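Local coordinates for protein salivary nitrophorin (Cimex lectularius, PDB 2IMQ) that carries nitric oxide on a cysteine-ligated heme b and releases it into the host during blood feeding, causing vasodilation, at residues K127-T133 with S163-I169; F220-Y224 with E270-V274; L25-L31 with L67-Y73; T178-K184 with Y233-P239. All coordinates share one frame; numbering follows the deposited sequence.

Contact 1 of 4, residues K127-T133 with S163-I169; sequences KRFSFTT and SDFLFWI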
# COMPACT_ATOMS: atom_id res chain seq x y z
N LYS A 127 10.93 11.10 -15.39
CA LYS A 127 10.98 10.84 -13.95
C LYS A 127 10.54 9.43 -13.69
O LYS A 127 9.52 8.99 -14.23
CB LYS A 127 10.06 11.80 -13.22
CG LYS A 127 10.36 13.26 -13.39
CD LYS A 127 11.70 13.62 -12.84
CE LYS A 127 12.15 15.01 -13.30
NZ LYS A 127 13.24 14.87 -14.29
N ARG A 128 11.29 8.73 -12.82
CA ARG A 128 11.04 7.33 -12.55
C ARG A 128 10.24 7.13 -11.28
O ARG A 128 10.61 7.63 -10.25
CB ARG A 128 12.31 6.49 -12.46
CG ARG A 128 12.04 5.00 -12.49
CD ARG A 128 12.81 4.30 -13.45
NE ARG A 128 12.56 2.89 -13.57
CZ ARG A 128 11.93 2.31 -14.56
NH1 ARG A 128 11.32 3.04 -15.50
NH2 ARG A 128 11.86 0.99 -14.61
N PHE A 129 9.11 6.46 -11.44
CA PHE A 129 8.21 6.05 -10.33
C PHE A 129 8.45 4.59 -9.99
O PHE A 129 8.60 3.77 -10.88
CB PHE A 129 6.74 6.19 -10.73
CG PHE A 129 6.26 7.59 -10.83
CD1 PHE A 129 6.58 8.39 -11.93
CD2 PHE A 129 5.45 8.13 -9.85
CE1 PHE A 129 6.13 9.69 -12.03
CE2 PHE A 129 5.00 9.42 -9.94
CZ PHE A 129 5.34 10.21 -11.06
N SER A 130 8.42 4.26 -8.69
CA SER A 130 8.43 2.88 -8.24
C SER A 130 7.37 2.75 -7.17
O SER A 130 7.29 3.56 -6.29
CB SER A 130 9.81 2.46 -7.65
OG SER A 130 10.84 2.48 -8.64
N PHE A 131 6.63 1.68 -7.32
CA PHE A 131 5.62 1.23 -6.34
C PHE A 131 5.94 -0.16 -5.83
O PHE A 131 6.10 -1.09 -6.62
CB PHE A 131 4.22 1.22 -6.98
CG PHE A 131 3.72 2.59 -7.32
CD1 PHE A 131 4.11 3.21 -8.50
CD2 PHE A 131 2.98 3.31 -6.41
CE1 PHE A 131 3.68 4.48 -8.78
CE2 PHE A 131 2.55 4.57 -6.70
CZ PHE A 131 2.91 5.17 -7.87
N THR A 132 6.04 -0.30 -4.51
CA THR A 132 6.32 -1.54 -3.85
C THR A 132 5.17 -1.94 -2.97
O THR A 132 4.59 -1.12 -2.28
CB THR A 132 7.59 -1.38 -2.97
OG1 THR A 132 8.67 -1.11 -3.84
CG2 THR A 132 7.92 -2.62 -2.16
N THR A 133 4.91 -3.23 -2.96
CA THR A 133 4.17 -3.85 -1.85
C THR A 133 4.95 -5.04 -1.28
O THR A 133 5.83 -5.59 -1.96
CB THR A 133 2.73 -4.24 -2.27
OG1 THR A 133 1.92 -4.48 -1.09
CG2 THR A 133 2.66 -5.44 -3.10
N SER A 163 15.13 5.80 -7.83
CA SER A 163 13.97 6.36 -8.51
C SER A 163 13.67 7.77 -8.00
O SER A 163 14.05 8.15 -6.89
CB SER A 163 12.74 5.46 -8.28
OG SER A 163 12.93 4.12 -8.75
N ASP A 164 12.96 8.57 -8.80
CA ASP A 164 12.58 9.92 -8.40
C ASP A 164 11.43 9.92 -7.37
O ASP A 164 11.42 10.70 -6.44
CB ASP A 164 12.12 10.74 -9.60
CG ASP A 164 13.25 11.00 -10.54
OD1 ASP A 164 13.41 10.22 -11.52
OD2 ASP A 164 14.07 11.91 -10.30
N PHE A 165 10.42 9.08 -7.60
CA PHE A 165 9.23 8.99 -6.70
C PHE A 165 8.99 7.54 -6.33
O PHE A 165 8.83 6.69 -7.21
CB PHE A 165 8.00 9.54 -7.42
CG PHE A 165 8.21 10.92 -8.02
CD1 PHE A 165 8.27 11.09 -9.37
CD2 PHE A 165 8.30 12.03 -7.22
CE1 PHE A 165 8.44 12.39 -9.90
CE2 PHE A 165 8.45 13.30 -7.71
CZ PHE A 165 8.54 13.47 -9.07
N LEU A 166 8.96 7.28 -5.02
CA LEU A 166 8.81 5.94 -4.51
C LEU A 166 7.70 5.87 -3.51
O LEU A 166 7.56 6.72 -2.63
CB LEU A 166 10.07 5.43 -3.86
CG LEU A 166 11.29 5.40 -4.81
CD1 LEU A 166 12.06 6.56 -4.53
CD2 LEU A 166 12.03 4.11 -4.66
N PHE A 167 6.91 4.83 -3.64
CA PHE A 167 5.80 4.53 -2.71
C PHE A 167 5.86 3.07 -2.30
O PHE A 167 6.14 2.21 -3.12
CB PHE A 167 4.47 4.83 -3.42
CG PHE A 167 4.39 6.28 -3.87
CD1 PHE A 167 4.79 6.65 -5.15
CD2 PHE A 167 3.97 7.27 -3.00
CE1 PHE A 167 4.77 8.00 -5.51
CE2 PHE A 167 3.95 8.61 -3.37
CZ PHE A 167 4.37 8.96 -4.64
N TRP A 168 5.58 2.81 -1.04
CA TRP A 168 5.57 1.46 -0.54
C TRP A 168 4.26 1.37 0.22
O TRP A 168 4.01 2.11 1.17
CB TRP A 168 6.74 1.25 0.42
CG TRP A 168 7.06 -0.17 0.79
CD1 TRP A 168 6.22 -1.17 1.10
CD2 TRP A 168 8.35 -0.72 0.82
NE1 TRP A 168 6.91 -2.33 1.36
CE2 TRP A 168 8.24 -2.07 1.19
CE3 TRP A 168 9.65 -0.19 0.60
CZ2 TRP A 168 9.33 -2.88 1.31
CZ3 TRP A 168 10.72 -1.03 0.73
CH2 TRP A 168 10.55 -2.34 1.07
N ILE A 169 3.43 0.46 -0.23
CA ILE A 169 2.03 0.34 0.24
C ILE A 169 1.68 -1.09 0.55
O ILE A 169 2.03 -2.00 -0.19
CB ILE A 169 1.04 0.91 -0.80
CG1 ILE A 169 1.21 0.26 -2.18
CG2 ILE A 169 1.21 2.43 -0.87
CD1 ILE A 169 0.09 0.73 -3.16
O HOH W 1 8.83 1.66 -4.38
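Thr132 lays its methyl CG2 over the centre of the five-membered ring of Trp168, 3.5 Å from CG2 to the ring centroid and 15° off the ring normal, a CH-pi contact. CG2 is anti to the backbone N, which turns the methyl onto the indole and leaves OG1 for Leu154 O and a water; that water also donates to Phe167 O. The Trp168 NE1 bonds Ser134 OG. Next along this face, Ser130 OG and Ser163 OG lie 2.7 Å apart in a hydrogen bond whose direction is open, and Ser130 OG is bonded to Ser121 OG as well.

The other face is aromatic. Phe165 CD1 sits over the rim of one face of the Phe129 ring, 3.5 Å from Phe129 CZ, but the planes are inclined at 38°, so the pair is no regular stack. Phe131 and Phe167 lie side by side and point the same way; their planes are within 17° of parallel, yet slid apart so that the rings barely overlap, the closest approach being Phe131 CE2 to Phe167 CD1 at 3.4 Å.

The backbones run parallel, with Ser130 and Thr132 each using N and O toward 165-169. At the N-terminal end of the pairing, Asp164 OD1 accepts from Arg128 N at 2.9 Å on its anti side, while OD2 is held by Thr251. At the other end Thr133 OG1 donates to Ile169 O. This is parallel pairing inside a mixed sheet, whose phenylalanine face turns to strands 6-17 and 39-46 of the second sheet, as expected of the DNase I-like beta-sandwich.

Contact 2 of 4, residues F220-Y224 with E270-V274; sequences FKPTY and EHRPV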
# COMPACT_ATOMS: atom_id res chain seq x y z
N PHE A 220 -6.22 8.90 11.86
CA PHE A 220 -7.27 7.95 11.94
C PHE A 220 -6.90 6.88 12.95
O PHE A 220 -5.74 6.56 13.22
CB PHE A 220 -7.57 7.34 10.57
CG PHE A 220 -6.37 6.82 9.80
CD1 PHE A 220 -6.03 5.48 9.83
CD2 PHE A 220 -5.63 7.66 9.00
CE1 PHE A 220 -4.95 5.01 9.10
CE2 PHE A 220 -4.56 7.21 8.30
CZ PHE A 220 -4.24 5.86 8.34
N LYS A 221 -7.95 6.25 13.47
CA LYS A 221 -7.84 5.20 14.43
C LYS A 221 -7.28 3.94 13.79
O LYS A 221 -7.28 3.81 12.57
CB LYS A 221 -9.17 4.89 15.09
CG LYS A 221 -9.62 6.09 15.88
CD LYS A 221 -11.00 5.89 16.41
CE LYS A 221 -11.46 7.15 17.13
NZ LYS A 221 -10.53 7.70 18.13
N PRO A 222 -6.70 3.07 14.60
CA PRO A 222 -6.17 1.83 14.07
C PRO A 222 -7.13 1.16 13.12
O PRO A 222 -8.34 1.14 13.36
CB PRO A 222 -5.94 1.01 15.32
CG PRO A 222 -5.54 2.07 16.33
CD PRO A 222 -6.47 3.19 16.04
N THR A 223 -6.58 0.50 12.11
CA THR A 223 -7.39 -0.10 11.05
C THR A 223 -7.60 -1.62 11.24
O THR A 223 -8.22 -2.27 10.39
CB THR A 223 -6.72 0.14 9.71
OG1 THR A 223 -5.38 -0.42 9.71
CG2 THR A 223 -6.66 1.61 9.38
N TYR A 224 -7.19 -2.15 12.36
CA TYR A 224 -7.23 -3.52 12.69
C TYR A 224 -7.23 -3.63 14.22
O TYR A 224 -6.69 -2.75 14.88
CB TYR A 224 -6.00 -4.22 12.10
CG TYR A 224 -5.67 -5.59 12.50
CD1 TYR A 224 -6.20 -6.68 11.83
CD2 TYR A 224 -4.80 -5.81 13.55
CE1 TYR A 224 -5.84 -7.98 12.18
CE2 TYR A 224 -4.38 -7.09 13.86
CZ TYR A 224 -4.93 -8.17 13.20
OH TYR A 224 -4.61 -9.47 13.53
N GLU A 270 -11.60 -7.63 8.69
CA GLU A 270 -10.98 -7.26 9.93
C GLU A 270 -10.03 -6.03 9.84
O GLU A 270 -9.71 -5.43 10.86
CB GLU A 270 -10.11 -8.40 10.40
CG GLU A 270 -10.69 -9.76 10.65
CD GLU A 270 -9.53 -10.65 11.12
OE1 GLU A 270 -8.39 -10.55 10.56
OE2 GLU A 270 -9.75 -11.40 12.06
N HIS A 271 -9.53 -5.75 8.64
CA HIS A 271 -8.73 -4.56 8.37
C HIS A 271 -9.52 -3.62 7.50
O HIS A 271 -10.30 -4.04 6.62
CB HIS A 271 -7.51 -4.91 7.53
CG HIS A 271 -6.58 -5.89 8.11
ND1 HIS A 271 -5.34 -5.52 8.62
CD2 HIS A 271 -6.63 -7.24 8.13
CE1 HIS A 271 -4.70 -6.62 8.98
NE2 HIS A 271 -5.45 -7.67 8.69
N ARG A 272 -9.28 -2.34 7.62
CA ARG A 272 -9.87 -1.33 6.76
C ARG A 272 -8.84 -0.87 5.76
O ARG A 272 -7.68 -0.65 6.10
CB ARG A 272 -10.35 -0.15 7.59
CG ARG A 272 -11.33 -0.52 8.71
CD ARG A 272 -12.64 -1.02 8.16
NE ARG A 272 -13.14 -2.30 8.68
CZ ARG A 272 -14.06 -2.45 9.62
NH1 ARG A 272 -14.57 -1.39 10.26
NH2 ARG A 272 -14.48 -3.66 9.93
N PRO A 273 -9.27 -0.62 4.52
CA PRO A 273 -8.35 -0.11 3.49
C PRO A 273 -7.84 1.26 3.83
O PRO A 273 -8.53 2.04 4.51
CB PRO A 273 -9.18 -0.09 2.20
CG PRO A 273 -10.53 -0.44 2.56
CD PRO A 273 -10.62 -0.80 3.98
N VAL A 274 -6.65 1.58 3.33
CA VAL A 274 -6.03 2.84 3.56
C VAL A 274 -5.71 3.52 2.25
O VAL A 274 -5.02 2.94 1.40
CB VAL A 274 -4.79 2.68 4.46
CG1 VAL A 274 -4.01 3.96 4.56
CG2 VAL A 274 -5.17 2.28 5.86
O HOH W 2 -5.73 -1.88 7.34
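Thr223 and Arg272 bring their backbones together, their CA atoms 5.1 Å apart, in two irregular segments whose end-to-end directions differ by 144°. One direct hydrogen bond joins the main chains: Arg272 N donates to Thr223 O at 3.0 Å, in the carbonyl plane but bent, with 142° at the hydrogen. The same oxygen receives a CA-H...O contact from His271, so two neighbouring residues converge on it. A water extends the link, accepting from Thr223 OG1 and donating to Arg272 O at 2.6 Å.

Among the side chains, the rings of Tyr224 and His271 form an offset stack, centroids 4.4 Å apart. Tyr224 CD1 stands over the rim of one imidazole face, 3.2 Å from His271 CE1. With CG anti to the backbone N (chi1 169°), the phenol ring of Tyr224 lies alongside the imidazole and points the same way. Thr242 OG1 bonds His271 ND1, which helps to set the rotation of this ring; Arg175 makes a cation-pi contact with Tyr224. The side chains of Thr223 and Val274 cross at about a right angle, with Thr223 CG2 3.9 Å from Val274 CG2.

Segment 270-274 probably corresponds to the DHRPV signature of the related inositol polyphosphate 5-phosphatases, with glutamate in the aspartate's place. Val274 begins strand 274-281, and Phe220 and Thr223 also touch Ser262 on strand 255-262. Beyond His271, Trp14 and Asn15 of strand 6-17 adjoin the second segment, while Pro222 packs on Leu195 of helix 192-196.

Contact 3 of 4, residues L25-L31 with L67-Y73; sequences LEELLGL and LLTSKGY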
# COMPACT_ATOMS: atom_id res chain seq x y z
N LEU A 25 -16.01 0.89 -6.29
CA LEU A 25 -14.55 1.06 -6.37
C LEU A 25 -14.14 2.50 -6.42
O LEU A 25 -13.00 2.84 -6.14
CB LEU A 25 -14.02 0.32 -7.58
CG LEU A 25 -14.16 -1.20 -7.63
CD1 LEU A 25 -13.67 -1.69 -8.97
CD2 LEU A 25 -13.42 -1.89 -6.49
N GLU A 26 -15.03 3.40 -6.79
CA GLU A 26 -14.70 4.80 -6.82
C GLU A 26 -14.24 5.32 -5.48
O GLU A 26 -13.27 6.04 -5.40
CB GLU A 26 -15.88 5.66 -7.33
CG GLU A 26 -16.12 5.56 -8.82
CD GLU A 26 -16.89 6.73 -9.39
OE1 GLU A 26 -17.55 7.41 -8.60
OE2 GLU A 26 -16.81 6.99 -10.63
N GLU A 27 -14.95 4.96 -4.43
CA GLU A 27 -14.57 5.37 -3.12
C GLU A 27 -13.19 4.79 -2.71
O GLU A 27 -12.35 5.52 -2.17
CB GLU A 27 -15.62 4.93 -2.12
CG GLU A 27 -15.38 5.39 -0.71
CD GLU A 27 -16.47 4.95 0.25
OE1 GLU A 27 -16.39 5.33 1.42
OE2 GLU A 27 -17.40 4.21 -0.14
N LEU A 28 -12.99 3.52 -3.00
CA LEU A 28 -11.75 2.82 -2.68
C LEU A 28 -10.55 3.52 -3.28
O LEU A 28 -9.48 3.57 -2.68
CB LEU A 28 -11.86 1.37 -3.20
CG LEU A 28 -10.71 0.49 -2.77
CD1 LEU A 28 -10.75 0.15 -1.31
CD2 LEU A 28 -10.63 -0.77 -3.58
N LEU A 29 -10.72 4.08 -4.49
CA LEU A 29 -9.62 4.69 -5.22
C LEU A 29 -9.57 6.20 -5.07
O LEU A 29 -8.69 6.85 -5.61
CB LEU A 29 -9.70 4.32 -6.70
CG LEU A 29 -9.82 2.85 -6.98
CD1 LEU A 29 -10.02 2.66 -8.46
CD2 LEU A 29 -8.68 2.11 -6.52
N GLY A 30 -10.46 6.77 -4.27
CA GLY A 30 -10.43 8.18 -4.01
C GLY A 30 -10.98 9.01 -5.17
O GLY A 30 -10.55 10.13 -5.31
N LEU A 31 -11.93 8.46 -5.93
CA LEU A 31 -12.48 9.08 -7.16
C LEU A 31 -13.89 9.65 -6.96
O LEU A 31 -14.44 10.35 -7.83
CB LEU A 31 -12.48 8.05 -8.30
CG LEU A 31 -11.11 7.48 -8.63
CD1 LEU A 31 -11.18 6.42 -9.77
CD2 LEU A 31 -10.12 8.53 -8.93
N LEU A 67 -14.44 0.65 -14.88
CA LEU A 67 -14.44 1.99 -14.28
C LEU A 67 -13.29 2.84 -14.80
O LEU A 67 -13.48 4.03 -15.12
CB LEU A 67 -14.38 1.88 -12.76
CG LEU A 67 -14.03 3.20 -12.07
CD1 LEU A 67 -15.18 4.20 -12.21
CD2 LEU A 67 -13.64 2.98 -10.60
N LEU A 68 -12.12 2.25 -14.91
CA LEU A 68 -10.92 3.06 -15.12
C LEU A 68 -10.62 3.44 -16.57
O LEU A 68 -10.13 4.54 -16.83
CB LEU A 68 -9.71 2.41 -14.44
CG LEU A 68 -9.83 2.39 -12.90
CD1 LEU A 68 -8.68 1.57 -12.36
CD2 LEU A 68 -9.90 3.81 -12.30
N THR A 69 -10.96 2.56 -17.49
CA THR A 69 -10.77 2.86 -18.91
C THR A 69 -11.58 4.06 -19.36
O THR A 69 -11.05 4.93 -20.01
CB THR A 69 -11.11 1.64 -19.76
OG1 THR A 69 -10.15 0.62 -19.48
CG2 THR A 69 -10.92 1.90 -21.24
N SER A 70 -12.83 4.12 -18.94
CA SER A 70 -13.70 5.29 -19.21
C SER A 70 -13.12 6.61 -18.70
O SER A 70 -13.38 7.66 -19.27
CB SER A 70 -15.13 5.08 -18.64
OG SER A 70 -15.19 5.02 -17.23
N LYS A 71 -12.31 6.56 -17.64
CA LYS A 71 -11.70 7.75 -17.07
C LYS A 71 -10.33 8.10 -17.66
O LYS A 71 -9.72 9.06 -17.24
CB LYS A 71 -11.62 7.61 -15.54
CG LYS A 71 -13.00 7.59 -14.86
CD LYS A 71 -13.00 6.98 -13.49
CE LYS A 71 -13.50 7.93 -12.40
NZ LYS A 71 -14.95 8.18 -12.29
N GLY A 72 -9.86 7.30 -18.60
CA GLY A 72 -8.64 7.57 -19.32
C GLY A 72 -7.41 6.88 -18.82
O GLY A 72 -6.30 7.21 -19.25
N TYR A 73 -7.57 5.90 -17.95
CA TYR A 73 -6.41 5.17 -17.45
C TYR A 73 -5.99 3.97 -18.27
O TYR A 73 -6.82 3.26 -18.85
CB TYR A 73 -6.69 4.65 -16.03
CG TYR A 73 -6.87 5.75 -15.01
CD1 TYR A 73 -8.11 6.23 -14.70
CD2 TYR A 73 -5.77 6.35 -14.40
CE1 TYR A 73 -8.27 7.25 -13.81
CE2 TYR A 73 -5.92 7.42 -13.55
CZ TYR A 73 -7.17 7.85 -13.21
OH TYR A 73 -7.37 8.88 -12.33
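Leu67 projects toward 25-31, and its atoms can be followed outward from CB, which points at that segment without touching it. CG is anti to the backbone N (chi1 166°), carrying both methyls across. CD1 lies beside the glutamate chain, 3.8 Å from Glu26 CG and 3.6 Å from its OE2. CD2 still touches Glu26 CG but also reaches the leucines, 4.0 Å from Leu25 CB and farther from the CD1 atoms of Leu29 and Leu31.

Next to it, Leu68 CD2 meets Leu29 CD1 tip to tip at 4.0 Å and is crossed at about a right angle by Leu31, whose CD1 also touches Lys71 CE at 3.8 Å. Lys71, bent late in its chain, brings NZ to Glu26 OE2 at 2.8 Å, a salt bridge in which NZ approaches from above the carboxylate plane, 43° out of it. The leucine methyls thus pack beside a surface salt bridge.

Both helical ends close in a Schellman motif, at Gly30 and Gly72. The short, weakly bonded helix 26-29 rests against the end of helix 57-70, which carries the heme ligand Cys60; beneath them, Leu29 and Leu68 touch strand 39-46, and Leu68 also meets Tyr89 of strand 84-91.

Contact 4 of 4, residues T178-K184 with Y233-P239; sequences TNATHAK and YDLSATP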
# COMPACT_ATOMS: atom_id res chain seq x y z
N THR A 178 1.90 -2.55 22.60
CA THR A 178 1.42 -2.37 23.96
C THR A 178 0.25 -3.30 24.14
O THR A 178 -0.18 -4.01 23.23
CB THR A 178 1.05 -0.91 24.23
OG1 THR A 178 0.80 -0.71 25.63
CG2 THR A 178 -0.17 -0.44 23.49
N ASN A 179 -0.31 -3.33 25.35
CA ASN A 179 -1.43 -4.20 25.59
C ASN A 179 -2.72 -3.60 25.05
O ASN A 179 -2.82 -2.40 24.80
CB ASN A 179 -1.53 -4.55 27.08
CG ASN A 179 -1.83 -3.33 27.90
OD1 ASN A 179 -2.98 -2.89 27.93
ND2 ASN A 179 -0.83 -2.80 28.57
N ALA A 180 -3.70 -4.46 24.89
CA ALA A 180 -4.96 -4.08 24.28
C ALA A 180 -5.72 -3.08 25.12
O ALA A 180 -6.43 -2.23 24.61
CB ALA A 180 -5.81 -5.25 23.96
N THR A 181 -5.64 -3.20 26.43
CA THR A 181 -6.42 -2.29 27.31
C THR A 181 -5.94 -0.86 27.15
O THR A 181 -6.74 0.06 26.93
CB THR A 181 -6.22 -2.64 28.78
OG1 THR A 181 -6.18 -4.05 28.94
CG2 THR A 181 -7.41 -2.11 29.60
N HIS A 182 -4.63 -0.67 27.18
CA HIS A 182 -4.06 0.65 27.04
C HIS A 182 -4.33 1.20 25.65
O HIS A 182 -4.69 2.35 25.48
CB HIS A 182 -2.60 0.60 27.38
CG HIS A 182 -1.94 1.93 27.40
ND1 HIS A 182 -2.38 2.97 28.20
CD2 HIS A 182 -0.86 2.39 26.75
CE1 HIS A 182 -1.58 4.01 28.02
NE2 HIS A 182 -0.66 3.69 27.12
N ALA A 183 -4.11 0.38 24.63
CA ALA A 183 -4.35 0.81 23.28
C ALA A 183 -5.80 1.25 23.07
O ALA A 183 -6.06 2.32 22.50
CB ALA A 183 -4.03 -0.35 22.31
N LYS A 184 -6.73 0.45 23.56
CA LYS A 184 -8.14 0.80 23.40
C LYS A 184 -8.50 2.09 24.15
O LYS A 184 -9.26 2.93 23.65
CB LYS A 184 -9.04 -0.33 23.77
CG LYS A 184 -10.54 -0.03 23.54
CD LYS A 184 -10.87 0.25 22.08
CE LYS A 184 -12.35 0.09 21.77
NZ LYS A 184 -13.16 0.77 22.76
N TYR A 233 -13.75 -2.92 17.71
CA TYR A 233 -12.49 -3.69 17.75
C TYR A 233 -12.70 -5.04 18.36
O TYR A 233 -13.37 -5.18 19.38
CB TYR A 233 -11.37 -2.97 18.48
CG TYR A 233 -10.88 -1.77 17.73
CD1 TYR A 233 -11.34 -0.52 18.03
CD2 TYR A 233 -9.95 -1.90 16.70
CE1 TYR A 233 -10.93 0.57 17.35
CE2 TYR A 233 -9.54 -0.83 16.02
CZ TYR A 233 -10.01 0.42 16.32
OH TYR A 233 -9.65 1.56 15.67
N ASP A 234 -12.16 -6.02 17.68
CA ASP A 234 -11.90 -7.31 18.25
C ASP A 234 -10.60 -7.23 19.04
O ASP A 234 -9.49 -7.19 18.46
CB ASP A 234 -11.82 -8.33 17.13
CG ASP A 234 -11.49 -9.71 17.63
OD1 ASP A 234 -11.15 -9.86 18.79
OD2 ASP A 234 -11.50 -10.72 16.88
N LEU A 235 -10.72 -7.21 20.37
CA LEU A 235 -9.60 -6.95 21.23
C LEU A 235 -8.76 -8.16 21.59
O LEU A 235 -7.87 -8.06 22.41
CB LEU A 235 -10.02 -6.14 22.46
CG LEU A 235 -10.63 -4.79 22.07
CD1 LEU A 235 -11.43 -4.23 23.21
CD2 LEU A 235 -9.57 -3.82 21.53
N SER A 236 -8.98 -9.27 20.86
CA SER A 236 -8.02 -10.37 20.78
C SER A 236 -6.66 -9.98 20.21
O SER A 236 -5.66 -10.65 20.44
CB SER A 236 -8.55 -11.55 19.95
OG SER A 236 -8.74 -11.23 18.59
N ALA A 237 -6.60 -8.86 19.50
CA ALA A 237 -5.34 -8.23 19.08
C ALA A 237 -5.33 -6.79 19.55
O ALA A 237 -6.32 -6.08 19.56
CB ALA A 237 -5.24 -8.29 17.56
N THR A 238 -4.14 -6.33 19.88
CA THR A 238 -3.97 -4.90 20.14
C THR A 238 -4.27 -4.13 18.89
O THR A 238 -3.69 -4.37 17.82
CB THR A 238 -2.54 -4.60 20.60
OG1 THR A 238 -2.35 -5.31 21.84
CG2 THR A 238 -2.32 -3.13 20.84
N PRO A 239 -5.18 -3.17 18.93
CA PRO A 239 -5.46 -2.33 17.79
C PRO A 239 -4.18 -1.76 17.20
O PRO A 239 -3.34 -1.21 17.90
CB PRO A 239 -6.36 -1.21 18.38
CG PRO A 239 -7.11 -1.88 19.50
CD PRO A 239 -6.05 -2.84 20.08
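Thr238 holds the tight part of this contact. Its OG1 donates to Thr178 O at 2.9 Å, tilted 16° from the carbonyl plane, and its methyl CG2 comes within 3.6 Å of Ala183 CB. One torsion serves both: with OG1 anti to the carbonyl carbon (chi1 -63°), CG2 falls anti to the backbone N, so the hydroxyl takes the carbonyl before the helix while the methyl enters its first turn. Ala183 CB also meets Pro239 CD at 3.9 Å, and these two residues are buried. The backbones come close here, the CA atoms of Ala180 and Thr238 being 4.3 Å apart.

Toward solvent the fit is looser. Leu235, exposed, reaches Lys184 CB with CD2 at 4.2 Å, and its carbonyl O lies near Ala180 CB. Lys184, bent along its chain, carries CE obliquely across to Tyr233 CD1 at 3.9 Å, while its NZ goes on to a salt bridge with Asp188. Tyr233 is anchored by its OH to Pro222 O and stacks on Phe226. Farther out, Ser236 N donates to Asp234 OD1, an Asx turn at the start of the type I beta turn 234-237, with Ser236 OG adding a second bond from the same face of the carboxylate.

Asn179, exposed, is the N-cap of helix 180-188, its OD1 accepting from His182 N with 168° at the hydrogen. The whole is a capped helix start to which a threonine of a long connecting loop is tied, far from the heme.

Overall arrangement
Along the chain, contact 3 closes first, then contact 1, while contacts 2 and 4 interleave their segments. Contact 1 lies in the five-stranded sheet; contact 2 borders the six-stranded one through strand 274-281, and their centres, about 23 Å apart, fall on opposite sides of the chain's centre. Contacts 2 and 4 are near neighbours, about 13 Å between centres, joined through Pro222 and Tyr233. Contact 2 also touches contact 3, where Pro273 packs on Leu28. Contacts 3 and 4 are the most distant pair, about 35 Å between centres. Contact 2 thus links the helical region beside the heme with the outlying loops of contact 4, around one two-sheet DNase I-like core.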